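Side-chain contacts in glutathione S-transferase (Natrialba magadii ATCC 43099, PDB 6GZF), which probably catalyses glutathione-dependent transfer reactions, as a Xi-class enzyme related to the glutathionyl-hydroquinone reductases: residues E205-D208 and E209-E213; E213-G216 and A217-H220; Y274-D277 and L278-H282. One frame throughout, in Å; residues are numbered along the deposited sequence.

Contact 1: E205-D208 and E209-E213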
ATOM      1  N   GLU A 205       4.333  -6.398  16.030  1.00 36.45           N
ATOM      2  CA  GLU A 205       3.473  -5.969  17.133  1.00 36.71           C
ATOM      3  C   GLU A 205       3.288  -4.442  17.220  1.00 37.08           C
ATOM      4  O   GLU A 205       2.168  -3.985  17.427  1.00 35.32           O
ATOM      5  CB  GLU A 205       4.003  -6.512  18.467  1.00 43.20           C
ATOM      6  CG  GLU A 205       4.467  -7.959  18.410  1.00 54.15           C
ATOM      7  CD  GLU A 205       3.892  -8.800  19.534  1.00 73.64           C
ATOM      8  OE1 GLU A 205       4.660  -9.193  20.438  1.00 80.14           O
ATOM      9  OE2 GLU A 205       2.673  -9.070  19.508  1.00 63.79           O
ATOM     10  N   PRO A 206       4.369  -3.648  17.068  1.00 39.52           N
ATOM     11  CA  PRO A 206       4.139  -2.196  17.045  1.00 31.92           C
ATOM     12  C   PRO A 206       3.250  -1.745  15.886  1.00 35.90           C
ATOM     13  O   PRO A 206       2.407  -0.869  16.078  1.00 34.54           O
ATOM     14  CB  PRO A 206       5.548  -1.621  16.892  1.00 26.69           C
ATOM     15  CG  PRO A 206       6.432  -2.658  17.475  1.00 32.87           C
ATOM     16  CD  PRO A 206       5.809  -3.963  17.108  1.00 37.55           C
ATOM     17  N   TYR A 207       3.439  -2.334  14.708  1.00 29.02           N
ATOM     18  CA  TYR A 207       2.604  -2.020  13.552  1.00 27.58           C
ATOM     19  C   TYR A 207       1.141  -2.346  13.828  1.00 31.09           C
ATOM     20  O   TYR A 207       0.251  -1.553  13.522  1.00 34.75           O
ATOM     21  CB  TYR A 207       3.086  -2.782  12.313  1.00 32.57           C
ATOM     22  CG  TYR A 207       2.120  -2.741  11.146  1.00 29.41           C
ATOM     23  CD1 TYR A 207       2.153  -1.701  10.228  1.00 32.64           C
ATOM     24  CD2 TYR A 207       1.183  -3.751  10.957  1.00 26.10           C
ATOM     25  CE1 TYR A 207       1.274  -1.660   9.160  1.00 27.12           C
ATOM     26  CE2 TYR A 207       0.301  -3.718   9.894  1.00 28.64           C
ATOM     27  CZ  TYR A 207       0.352  -2.673   8.998  1.00 29.03           C
ATOM     28  OH  TYR A 207      -0.526  -2.639   7.939  1.00 30.35           O
ATOM     29  N   ASP A 208       0.904  -3.523  14.401  1.00 32.35           N
ATOM     30  CA  ASP A 208      -0.448  -3.990  14.690  1.00 27.37           C
ATOM     31  C   ASP A 208      -1.205  -3.017  15.588  1.00 34.08           C
ATOM     32  O   ASP A 208      -2.365  -2.699  15.331  1.00 38.04           O
ATOM     33  CB  ASP A 208      -0.403  -5.375  15.343  1.00 31.76           C
ATOM     34  CG  ASP A 208       0.138  -6.441  14.409  1.00 38.80           C
ATOM     35  OD1 ASP A 208       0.036  -6.262  13.178  1.00 30.88           O
ATOM     36  OD2 ASP A 208       0.665  -7.458  14.908  1.00 45.79           O
ATOM     37  N   GLU A 209      -0.542  -2.545  16.639  1.00 27.48           N
ATOM     38  CA  GLU A 209      -1.146  -1.587  17.559  1.00 30.87           C
ATOM     39  C   GLU A 209      -1.393  -0.244  16.881  1.00 30.23           C
ATOM     40  O   GLU A 209      -2.446   0.369  17.065  1.00 25.03           O
ATOM     41  CB  GLU A 209      -0.259  -1.391  18.789  1.00 33.95           C
ATOM     42  CG  GLU A 209      -0.171  -2.603  19.697  1.00 39.15           C
ATOM     43  CD  GLU A 209       0.836  -2.415  20.815  1.00 53.28           C
ATOM     44  OE1 GLU A 209       1.059  -1.256  21.225  1.00 49.96           O
ATOM     45  OE2 GLU A 209       1.407  -3.423  21.283  1.00 50.88           O
ATOM     46  N   ALA A 210      -0.416   0.205  16.099  1.00 29.60           N
ATOM     47  CA  ALA A 210      -0.504   1.489  15.413  1.00 28.82           C
ATOM     48  C   ALA A 210      -1.663   1.515  14.425  1.00 28.77           C
ATOM     49  O   ALA A 210      -2.321   2.540  14.255  1.00 30.87           O
ATOM     50  CB  ALA A 210       0.804   1.798  14.702  1.00 24.64           C
ATOM     51  N   VAL A 211      -1.914   0.381  13.779  1.00 26.06           N
ATOM     52  CA  VAL A 211      -3.008   0.269  12.822  1.00 26.10           C
ATOM     53  C   VAL A 211      -4.350   0.114  13.534  1.00 26.64           C
ATOM     54  O   VAL A 211      -5.339   0.748  13.159  1.00 19.64           O
ATOM     55  CB  VAL A 211      -2.793  -0.920  11.864  1.00 27.73           C
ATOM     56  CG1 VAL A 211      -4.028  -1.150  11.006  1.00 31.48           C
ATOM     57  CG2 VAL A 211      -1.577  -0.676  10.991  1.00 27.78           C
ATOM     58  N   ALA A 212      -4.373  -0.722  14.567  1.00 31.94           N
ATOM     59  CA  ALA A 212      -5.589  -0.964  15.338  1.00 28.05           C
ATOM     60  C   ALA A 212      -6.098   0.318  15.990  1.00 26.18           C
ATOM     61  O   ALA A 212      -7.284   0.636  15.907  1.00 27.94           O
ATOM     62  CB  ALA A 212      -5.345  -2.031  16.393  1.00 19.25           C
ATOM     63  N   GLU A 213      -5.193   1.051  16.631  1.00 22.42           N
ATOM     64  CA  GLU A 213      -5.546   2.304  17.291  1.00 28.29           C
ATOM     65  C   GLU A 213      -5.980   3.368  16.290  1.00 25.63           C
ATOM     66  O   GLU A 213      -6.891   4.150  16.559  1.00 23.45           O
ATOM     67  CB  GLU A 213      -4.367   2.820  18.118  1.00 28.50           C
ATOM     68  CG  GLU A 213      -4.200   2.137  19.465  1.00 31.82           C
ATOM     69  CD  GLU A 213      -4.491   3.069  20.626  1.00 49.14           C
ATOM     70  OE1 GLU A 213      -4.549   4.297  20.405  1.00 48.35           O
ATOM     71  OE2 GLU A 213      -4.662   2.574  21.761  1.00 58.69           O
TER
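The backbone N-H of V211 gives its hydrogen bond to the carbonyl O of Y207, with V211 N 2.9 Å from Y207 O. This is one i to i+4 rung in the first turns of helix 204-224, in the all-helical C-terminal domain of the glutathione transferase fold. E209, A210 and A212 make the same kind of bond to E205, P206 and D208. P206 suits a place so near the start, where a missing N-H costs little, because the first-turn N-H groups have no i-4 carbonyl within the helix to bond to.

The side chains repeat the Y207 to V211 step. CG of Y207 stands anti to the backbone N (chi1 168°), which swings the ring alongside the helix toward the next turn. There the CG2 methyl of V211 sits above one ring face, displaced toward the rim at the phenol end. Its CH-pi contact measures 3.6 Å from V211 CG2 to the Y207 ring centroid, and V211 CG2 lies 3.4 Å from Y207 CZ. A beta-branched valine offers this methyl without a flexible arm.

Beyond the ring, Y207 OH bonds to the carbonyl O of M259 and to the backbone N of R312 of the second subunit. A198 of helix 194-199 packs against Y207, A210 and V211, and the single methyl of A210 lets that helix come close.

On the outer side stand acids: E205 OE2 and E209 OE2 are 6.1 Å apart, both near the helix start, where negative charge probably suits the helix dipole. E209 also has a long, weak ion pair with R197. The chemistry thus divides the turn, with an aromatic and aliphatic side carrying one buried phenol that joins two subunits, and an acidic side consistent with a haloalkaliphile's surface.

Contact 2: E213-G216 and A217-H220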
ATOM      1  N   GLU A 213      -5.193   1.051  16.631  1.00 22.42           N
ATOM      2  CA  GLU A 213      -5.546   2.304  17.291  1.00 28.29           C
ATOM      3  C   GLU A 213      -5.980   3.368  16.290  1.00 25.63           C
ATOM      4  O   GLU A 213      -6.891   4.150  16.559  1.00 23.45           O
ATOM      5  CB  GLU A 213      -4.367   2.820  18.118  1.00 28.50           C
ATOM      6  CG  GLU A 213      -4.200   2.137  19.465  1.00 31.82           C
ATOM      7  CD  GLU A 213      -4.491   3.069  20.626  1.00 49.14           C
ATOM      8  OE1 GLU A 213      -4.549   4.297  20.405  1.00 48.35           O
ATOM      9  OE2 GLU A 213      -4.662   2.574  21.761  1.00 58.69           O
ATOM     10  N   LEU A 214      -5.322   3.388  15.134  1.00 26.50           N
ATOM     11  CA  LEU A 214      -5.593   4.380  14.099  1.00 19.40           C
ATOM     12  C   LEU A 214      -7.020   4.294  13.568  1.00 21.15           C
ATOM     13  O   LEU A 214      -7.783   5.255  13.659  1.00 25.59           O
ATOM     14  CB  LEU A 214      -4.601   4.221  12.944  1.00 21.76           C
ATOM     15  CG  LEU A 214      -4.861   4.985  11.643  1.00 20.15           C
ATOM     16  CD1 LEU A 214      -4.959   6.484  11.885  1.00 16.94           C
ATOM     17  CD2 LEU A 214      -3.770   4.674  10.631  1.00 20.30           C
ATOM     18  N   PHE A 215      -7.374   3.141  13.009  1.00 21.55           N
ATOM     19  CA  PHE A 215      -8.690   2.962  12.409  1.00 20.22           C
ATOM     20  C   PHE A 215      -9.783   2.882  13.468  1.00 21.65           C
ATOM     21  O   PHE A 215     -10.962   3.085  13.173  1.00 17.54           O
ATOM     22  CB  PHE A 215      -8.703   1.714  11.526  1.00 17.40           C
ATOM     23  CG  PHE A 215      -8.011   1.908  10.208  1.00 24.78           C
ATOM     24  CD1 PHE A 215      -8.707   2.390   9.111  1.00 21.59           C
ATOM     25  CD2 PHE A 215      -6.662   1.627  10.071  1.00 24.52           C
ATOM     26  CE1 PHE A 215      -8.072   2.577   7.897  1.00 26.41           C
ATOM     27  CE2 PHE A 215      -6.021   1.813   8.860  1.00 27.77           C
ATOM     28  CZ  PHE A 215      -6.728   2.289   7.772  1.00 30.00           C
ATOM     29  N   GLY A 216      -9.387   2.588  14.701  1.00 23.42           N
ATOM     30  CA  GLY A 216     -10.305   2.655  15.820  1.00 16.99           C
ATOM     31  C   GLY A 216     -10.650   4.104  16.096  1.00 22.68           C
ATOM     32  O   GLY A 216     -11.812   4.450  16.314  1.00 28.46           O
ATOM     33  N   ALA A 217      -9.629   4.956  16.075  1.00 24.92           N
ATOM     34  CA  ALA A 217      -9.808   6.388  16.285  1.00 24.11           C
ATOM     35  C   ALA A 217     -10.610   7.018  15.151  1.00 30.37           C
ATOM     36  O   ALA A 217     -11.458   7.879  15.383  1.00 32.91           O
ATOM     37  CB  ALA A 217      -8.457   7.075  16.423  1.00 14.57           C
ATOM     38  N   LEU A 218     -10.335   6.582  13.925  1.00 28.23           N
ATOM     39  CA  LEU A 218     -11.028   7.099  12.750  1.00 27.57           C
ATOM     40  C   LEU A 218     -12.508   6.729  12.770  1.00 30.00           C
ATOM     41  O   LEU A 218     -13.358   7.514  12.347  1.00 31.82           O
ATOM     42  CB  LEU A 218     -10.372   6.576  11.471  1.00 24.27           C
ATOM     43  CG  LEU A 218      -8.991   7.147  11.148  1.00 22.56           C
ATOM     44  CD1 LEU A 218      -8.366   6.414   9.972  1.00 20.44           C
ATOM     45  CD2 LEU A 218      -9.086   8.640  10.865  1.00 18.81           C
ATOM     46  N   ALA A 219     -12.810   5.533  13.263  1.00 23.65           N
ATOM     47  CA  ALA A 219     -14.188   5.067  13.346  1.00 23.11           C
ATOM     48  C   ALA A 219     -14.966   5.847  14.402  1.00 29.30           C
ATOM     49  O   ALA A 219     -16.164   6.086  14.251  1.00 29.35           O
ATOM     50  CB  ALA A 219     -14.229   3.578  13.649  1.00 24.38           C
ATOM     51  N   HIS A 220     -14.276   6.240  15.468  1.00 25.39           N
ATOM     52  CA  HIS A 220     -14.900   7.005  16.542  1.00 29.08           C
ATOM     53  C   HIS A 220     -15.345   8.376  16.050  1.00 34.98           C
ATOM     54  O   HIS A 220     -16.506   8.754  16.207  1.00 32.08           O
ATOM     55  CB  HIS A 220     -13.939   7.163  17.723  1.00 28.85           C
ATOM     56  CG  HIS A 220     -14.332   8.247  18.678  1.00 32.41           C
ATOM     57  ND1 HIS A 220     -15.569   8.293  19.285  1.00 31.56           N
ATOM     58  CD2 HIS A 220     -13.652   9.329  19.126  1.00 32.85           C
ATOM     59  CE1 HIS A 220     -15.632   9.355  20.068  1.00 29.90           C
ATOM     60  NE2 HIS A 220     -14.482  10.001  19.990  1.00 27.24           N
TER
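L218 packs one helical turn beyond L214, an i to i+4 leucine pair on helix 204-224 in the helical C-terminal domain of the glutathione transferase fold. CB of L218 leaves the backbone 3.6 Å from the carbonyl O of L214, the same oxygen that accepts the N-H of L218. With chi1 at -71°, CG stands beside the backbone N and stays over that oxygen, L218 CG lying 3.4 Å from L214 O. The chain then reaches back along the helix, and CD1 arrives between two neighbours. It meets the CD1 methyl of L214 at 3.9 Å, the two leucines running side by side and pointing the same way. It also comes over one face of the F215 ring, whose side chain slants across it.

Leucine fits here because its branched end touches both residues while F250 of helix 250-254 lies against L214 and L218, and F268 against L218. Cut back to an alanine, L218 would probably leave a gap beside the L214 methyl and one face of F215 without its aliphatic cover.

A217, a quarter turn away, has a methyl small enough to sit against P190 and I191 of helix 177-192. L214 also touches I191, and its side chain lies about 6 Å from that of Y254, predicted to lower the pKa of the active-site cysteine. The farther of the two contacts of the L218 CD1 methyl is with the ring carbon F215 CD1, at 4.1 Å.

Contact 3: Y274-D277 and L278-H282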
ATOM      1  N   TYR A 274     -16.726  15.099   5.016  1.00 32.45           N
ATOM      2  CA  TYR A 274     -16.074  16.041   5.917  1.00 29.87           C
ATOM      3  C   TYR A 274     -14.790  16.579   5.297  1.00 28.62           C
ATOM      4  O   TYR A 274     -14.521  17.779   5.345  1.00 25.29           O
ATOM      5  CB  TYR A 274     -15.787  15.360   7.259  1.00 25.29           C
ATOM      6  CG  TYR A 274     -14.907  16.137   8.211  1.00 20.79           C
ATOM      7  CD1 TYR A 274     -15.423  17.174   8.978  1.00 26.13           C
ATOM      8  CD2 TYR A 274     -13.566  15.808   8.370  1.00 19.20           C
ATOM      9  CE1 TYR A 274     -14.623  17.875   9.860  1.00 24.84           C
ATOM     10  CE2 TYR A 274     -12.760  16.503   9.250  1.00 22.69           C
ATOM     11  CZ  TYR A 274     -13.293  17.535   9.991  1.00 22.78           C
ATOM     12  OH  TYR A 274     -12.490  18.229  10.866  1.00 26.27           O
ATOM     13  N   LEU A 275     -14.007  15.681   4.708  1.00 26.92           N
ATOM     14  CA  LEU A 275     -12.761  16.053   4.045  1.00 25.20           C
ATOM     15  C   LEU A 275     -13.031  16.914   2.815  1.00 29.64           C
ATOM     16  O   LEU A 275     -12.290  17.855   2.529  1.00 25.08           O
ATOM     17  CB  LEU A 275     -11.971  14.802   3.657  1.00 26.30           C
ATOM     18  CG  LEU A 275     -10.674  15.007   2.871  1.00 22.96           C
ATOM     19  CD1 LEU A 275      -9.699  15.867   3.656  1.00 19.54           C
ATOM     20  CD2 LEU A 275     -10.048  13.665   2.525  1.00 23.97           C
ATOM     21  N   ARG A 276     -14.094  16.586   2.088  1.00 29.17           N
ATOM     22  CA  ARG A 276     -14.504  17.383   0.938  1.00 27.21           C
ATOM     23  C   ARG A 276     -15.013  18.748   1.387  1.00 28.69           C
ATOM     24  O   ARG A 276     -14.823  19.748   0.698  1.00 29.80           O
ATOM     25  CB  ARG A 276     -15.577  16.655   0.125  1.00 29.36           C
ATOM     26  CG  ARG A 276     -15.022  15.632  -0.855  1.00 32.79           C
ATOM     27  CD  ARG A 276     -16.128  14.947  -1.645  1.00 27.06           C
ATOM     28  NE  ARG A 276     -16.846  13.955  -0.850  1.00 33.30           N
ATOM     29  CZ  ARG A 276     -18.169  13.911  -0.723  1.00 35.82           C
ATOM     30  NH1 ARG A 276     -18.928  14.808  -1.338  1.00 33.11           N
ATOM     31  NH2 ARG A 276     -18.733  12.969   0.020  1.00 29.66           N
ATOM     32  N   ASP A 277     -15.653  18.784   2.551  1.00 30.01           N
ATOM     33  CA  ASP A 277     -16.173  20.031   3.098  1.00 28.10           C
ATOM     34  C   ASP A 277     -15.036  20.965   3.507  1.00 29.15           C
ATOM     35  O   ASP A 277     -15.159  22.185   3.409  1.00 28.53           O
ATOM     36  CB  ASP A 277     -17.087  19.750   4.293  1.00 32.69           C
ATOM     37  CG  ASP A 277     -17.886  20.968   4.716  1.00 36.66           C
ATOM     38  OD1 ASP A 277     -17.953  21.940   3.935  1.00 37.04           O
ATOM     39  OD2 ASP A 277     -18.451  20.950   5.831  1.00 35.10           O
ATOM     40  N   LEU A 278     -13.928  20.384   3.959  1.00 30.70           N
ATOM     41  CA  LEU A 278     -12.766  21.169   4.368  1.00 26.99           C
ATOM     42  C   LEU A 278     -11.951  21.630   3.166  1.00 29.71           C
ATOM     43  O   LEU A 278     -11.520  22.781   3.101  1.00 36.07           O
ATOM     44  CB  LEU A 278     -11.877  20.365   5.315  1.00 26.21           C
ATOM     45  CG  LEU A 278     -12.497  19.916   6.637  1.00 24.41           C
ATOM     46  CD1 LEU A 278     -11.454  19.228   7.502  1.00 22.07           C
ATOM     47  CD2 LEU A 278     -13.111  21.094   7.366  1.00 19.38           C
ATOM     48  N   TYR A 279     -11.742  20.719   2.220  1.00 25.77           N
ATOM     49  CA  TYR A 279     -10.979  21.005   1.008  1.00 33.73           C
ATOM     50  C   TYR A 279     -11.584  22.169   0.230  1.00 31.47           C
ATOM     51  O   TYR A 279     -10.864  22.967  -0.374  1.00 29.13           O
ATOM     52  CB  TYR A 279     -10.909  19.755   0.124  1.00 30.83           C
ATOM     53  CG  TYR A 279     -10.028  19.883  -1.103  1.00 33.02           C
ATOM     54  CD1 TYR A 279     -10.516  20.434  -2.282  1.00 34.79           C
ATOM     55  CD2 TYR A 279      -8.713  19.433  -1.086  1.00 32.46           C
ATOM     56  CE1 TYR A 279      -9.716  20.544  -3.405  1.00 36.51           C
ATOM     57  CE2 TYR A 279      -7.905  19.540  -2.206  1.00 30.48           C
ATOM     58  CZ  TYR A 279      -8.413  20.095  -3.362  1.00 32.60           C
ATOM     59  OH  TYR A 279      -7.613  20.202  -4.476  1.00 31.14           O
ATOM     60  N   GLN A 280     -12.909  22.266   0.258  1.00 28.54           N
ATOM     61  CA  GLN A 280     -13.624  23.267  -0.525  1.00 26.85           C
ATOM     62  C   GLN A 280     -13.841  24.569   0.241  1.00 31.06           C
ATOM     63  O   GLN A 280     -14.391  25.526  -0.302  1.00 23.44           O
ATOM     64  CB  GLN A 280     -14.965  22.703  -0.994  1.00 19.24           C
ATOM     65  CG  GLN A 280     -14.824  21.497  -1.910  1.00 23.83           C
ATOM     66  CD  GLN A 280     -16.140  20.784  -2.144  1.00 32.73           C
ATOM     67  OE1 GLN A 280     -17.209  21.322  -1.858  1.00 29.90           O
ATOM     68  NE2 GLN A 280     -16.068  19.563  -2.664  1.00 29.01           N
ATOM     69  N   THR A 281     -13.414  24.602   1.501  1.00 27.59           N
ATOM     70  CA  THR A 281     -13.398  25.853   2.249  1.00 31.36           C
ATOM     71  C   THR A 281     -12.442  26.806   1.542  1.00 34.60           C
ATOM     72  O   THR A 281     -11.283  26.464   1.304  1.00 36.12           O
ATOM     73  CB  THR A 281     -12.966  25.653   3.711  1.00 29.95           C
ATOM     74  OG1 THR A 281     -13.758  24.622   4.312  1.00 30.44           O
ATOM     75  CG2 THR A 281     -13.134  26.944   4.498  1.00 22.84           C
ATOM     76  N   HIS A 282     -12.939  27.994   1.201  1.00 34.45           N
ATOM     77  CA  HIS A 282     -12.228  28.914   0.316  1.00 37.46           C
ATOM     78  C   HIS A 282     -10.813  29.240   0.789  1.00 41.30           C
ATOM     79  O   HIS A 282     -10.611  29.719   1.905  1.00 32.26           O
ATOM     80  CB  HIS A 282     -13.025  30.210   0.154  1.00 38.86           C
ATOM     81  CG  HIS A 282     -12.544  31.076  -0.968  1.00 42.33           C
ATOM     82  ND1 HIS A 282     -12.856  30.825  -2.287  1.00 46.88           N
ATOM     83  CD2 HIS A 282     -11.767  32.186  -0.970  1.00 37.63           C
ATOM     84  CE1 HIS A 282     -12.297  31.744  -3.052  1.00 39.47           C
ATOM     85  NE2 HIS A 282     -11.630  32.582  -2.278  1.00 47.76           N
TER
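The ring of Y274 carries the side chain of L278 over one face. L278 CG stands 4.3 Å from the ring centroid, 12° off the normal, in a CH-pi contact, while the methyl beyond it slides toward the phenol end, L278 CD1 being 3.5 Å from Y274 CZ. CG of Y274 lies anti to the backbone N (chi1 170°), which lays the ring alongside the next turn, and L278, with CG beside its own backbone N, leans back to meet it. At the ring's outer end, Y274 OH hydrogen-bonds to D240 in the first turn of helix 238-247, so a tyrosine serves both as an apolar platform and as a polar tether. The other aromatic ring, that of Y279, turns away from this pair and stacks with F318.

Y274 to Y279 form the last turns of helix 271-279, in the helical C-terminal domain of the glutathione transferase fold. Y279 N bonds to L275 O at 2.9 Å, whereas L278 N is shared, reaching Y274 O at 3.0 Å and, weakly, L275 O. After Y279 the helix gives way: Q280 N still bonds to R276 O at 3.2 Å, but T281 N turns to L278 O. The hydroxyl of T281 lies 3.0 Å from D277 O and 3.1 Å from L278 O, its one proton within reach of both, and probably helps satisfy the carbonyls at the helix end. On the flank, D277 makes a salt bridge with R229, and the side chains of R276 and Q280 both hydrogen-bond to the carbonyl O of A320, Q280 NE2 bonding to that of F318 as well.

Overall arrangement
Followed from the N terminus, all three contacts are local turns of helix, each between adjoining segments, and none closes a loop; they neither nest nor cross. Contacts 1 and 2 lie end to end on helix 204-224, sharing E213, with centres 11 Å apart. Contact 1 meets helix 194-199 and the second subunit, whereas contact 2 faces helices 177-192 and 250-254. The chain then passes through helices 238-247 and 250-254 before contact 3 ends helix 271-279. Its nearest atoms stay about 9 Å from those of contact 2, and it joins helix 238-247 to the C-terminal segment holding F318 and A320. All belong to the helical C-terminal domain.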